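Local coordinates for ferrichrome-binding protein (Bacillus subtilis subsp. subtilis, PDB 3G9Q), which binds iron(3+)-hydroxamate complexes such as ferrichrome and delivers them to the membrane-bound permease of the FhuCBGD ABC transporter, at residues A[133-138]-A[264-269]. Numbering follows the deposited sequence.
Sequences AAAKTK and FITESL
Thr266 of helix 255-270 packs against Ala135 of the long helix 118-143 in a slight helix-helix contact, burying 115 Å² in all. The alanine methyl is compatible with a close approach of the two main chains, the CA atoms of Ala135 and Thr266 lying 6.5 Å apart. Ala135 CB meets Thr266 OG1 at 3.6 Å. The two branches of Thr266 divide the work. With chi1 at -52°, OG1 stands beside its own backbone N, where it hydrogen-bonds to the carbonyl oxygen of Leu262 one turn earlier; the hydroxyl facing the alanine is therefore already engaged within its own helix. CG2, anti to the backbone N, is loosely approached by exposed Lys138, with NZ 4.2 Å from Thr266 CG2; the lysine also touches a crystal neighbour, so its pose may owe something to the lattice. Lys138 NZ and Glu267 OE2 stay 6.6 Å apart, so any attraction is long-range and probably weak. Helix 118-143 links the two lobes, as in other binding proteins of this family. Its Ile139 extends the contact to Thr266 and Leu269, Ile265 packs on helix 169-175, and Phe264, Ser268 and Leu269 touch Tyr243 of strand 242-244.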
loop_
_atom_site.group_PDB
_atom_site.type_symbol
_atom_site.label_atom_id
_atom_site.label_comp_id
_atom_site.label_asym_id
_atom_site.label_seq_id
_atom_site.Cartn_x
_atom_site.Cartn_y
_atom_site.Cartn_z
ATOM N N ALA A 133 -13.210 8.632 -8.345
ATOM C CA ALA A 133 -14.588 8.998 -8.640
ATOM C C ALA A 133 -15.295 8.013 -9.554
ATOM O O ALA A 133 -16.435 7.624 -9.305
ATOM C CB ALA A 133 -14.613 10.379 -9.275
ATOM N N ALA A 134 -14.613 7.633 -10.629
ATOM C CA ALA A 134 -15.167 6.707 -11.617
ATOM C C ALA A 134 -15.480 5.334 -11.021
ATOM O O ALA A 134 -16.585 4.792 -11.199
ATOM C CB ALA A 134 -14.202 6.560 -12.769
ATOM N N ALA A 135 -14.493 4.780 -10.320
ATOM C CA ALA A 135 -14.626 3.479 -9.681
ATOM C C ALA A 135 -15.661 3.537 -8.549
ATOM O O ALA A 135 -16.462 2.618 -8.377
ATOM C CB ALA A 135 -13.256 3.016 -9.140
ATOM N N LYS A 136 -15.640 4.617 -7.777
ATOM C CA LYS A 136 -16.591 4.768 -6.680
ATOM C C LYS A 136 -18.007 4.563 -7.194
ATOM O O LYS A 136 -18.775 3.799 -6.617
ATOM C CB LYS A 136 -16.470 6.154 -6.061
ATOM C CG LYS A 136 -17.285 6.375 -4.821
ATOM C CD LYS A 136 -16.972 7.759 -4.251
ATOM C CE LYS A 136 -17.454 7.891 -2.809
ATOM N NZ LYS A 136 -18.831 7.358 -2.697
ATOM N N THR A 137 -18.341 5.233 -8.292
ATOM C CA THR A 137 -19.673 5.138 -8.887
ATOM C C THR A 137 -19.914 3.794 -9.571
ATOM O O THR A 137 -21.029 3.274 -9.563
ATOM C CB THR A 137 -19.900 6.279 -9.913
ATOM O OG1 THR A 137 -19.625 7.545 -9.295
ATOM C CG2 THR A 137 -21.341 6.280 -10.404
ATOM N N LYS A 138 -18.866 3.231 -10.159
ATOM C CA LYS A 138 -18.975 1.941 -10.837
ATOM C C LYS A 138 -19.226 0.813 -9.836
ATOM O O LYS A 138 -19.999 -0.104 -10.106
ATOM C CB LYS A 138 -17.697 1.666 -11.621
ATOM C CG LYS A 138 -17.868 0.674 -12.743
ATOM C CD LYS A 138 -17.227 -0.645 -12.387
ATOM C CE LYS A 138 -16.587 -1.293 -13.616
ATOM N NZ LYS A 138 -15.420 -0.517 -14.111
ATOM N N PHE A 264 -7.243 -3.726 -8.803
ATOM C CA PHE A 264 -7.588 -5.038 -8.290
ATOM C C PHE A 264 -8.886 -5.025 -7.478
ATOM O O PHE A 264 -9.694 -5.946 -7.597
ATOM C CB PHE A 264 -6.451 -5.586 -7.437
ATOM C CG PHE A 264 -6.826 -6.802 -6.658
ATOM C CD1 PHE A 264 -7.055 -8.004 -7.293
ATOM C CD2 PHE A 264 -6.977 -6.739 -5.282
ATOM C CE1 PHE A 264 -7.426 -9.127 -6.568
ATOM C CE2 PHE A 264 -7.351 -7.860 -4.551
ATOM C CZ PHE A 264 -7.574 -9.054 -5.200
ATOM N N ILE A 265 -9.068 -3.996 -6.650
ATOM C CA ILE A 265 -10.273 -3.854 -5.832
ATOM C C ILE A 265 -11.510 -3.791 -6.752
ATOM O O ILE A 265 -12.457 -4.569 -6.605
ATOM C CB ILE A 265 -10.250 -2.534 -4.981
ATOM C CG1 ILE A 265 -9.019 -2.499 -4.048
ATOM C CG2 ILE A 265 -11.579 -2.384 -4.215
ATOM C CD1 ILE A 265 -8.745 -1.146 -3.399
ATOM N N THR A 266 -11.472 -2.856 -7.703
ATOM C CA THR A 266 -12.552 -2.626 -8.656
ATOM C C THR A 266 -12.866 -3.841 -9.518
ATOM O O THR A 266 -14.021 -4.269 -9.593
ATOM C CB THR A 266 -12.216 -1.438 -9.567
ATOM O OG1 THR A 266 -11.865 -0.304 -8.758
ATOM C CG2 THR A 266 -13.411 -1.093 -10.444
ATOM N N GLU A 267 -11.847 -4.399 -10.169
ATOM C CA GLU A 267 -12.060 -5.573 -10.998
ATOM C C GLU A 267 -12.736 -6.687 -10.198
ATOM O O GLU A 267 -13.726 -7.256 -10.651
ATOM C CB GLU A 267 -10.735 -6.080 -11.577
ATOM C CG GLU A 267 -10.861 -7.411 -12.322
ATOM C CD GLU A 267 -11.811 -7.353 -13.526
ATOM O OE1 GLU A 267 -12.226 -8.432 -14.001
ATOM O OE2 GLU A 267 -12.139 -6.244 -14.012
ATOM N N SER A 268 -12.206 -6.988 -9.010
ATOM C CA SER A 268 -12.751 -8.042 -8.146
ATOM C C SER A 268 -14.220 -7.825 -7.845
ATOM O O SER A 268 -15.023 -8.746 -7.968
ATOM C CB SER A 268 -12.013 -8.088 -6.806
ATOM O OG SER A 268 -10.614 -8.184 -6.956
ATOM N N LEU A 269 -14.554 -6.604 -7.428
ATOM C CA LEU A 269 -15.922 -6.248 -7.071
ATOM C C LEU A 269 -16.905 -6.045 -8.208
ATOM O O LEU A 269 -18.080 -5.817 -7.949
ATOM C CB LEU A 269 -15.937 -4.996 -6.200
ATOM C CG LEU A 269 -15.283 -5.140 -4.835
ATOM C CD1 LEU A 269 -15.685 -3.941 -3.988
ATOM C CD2 LEU A 269 -15.739 -6.428 -4.158
#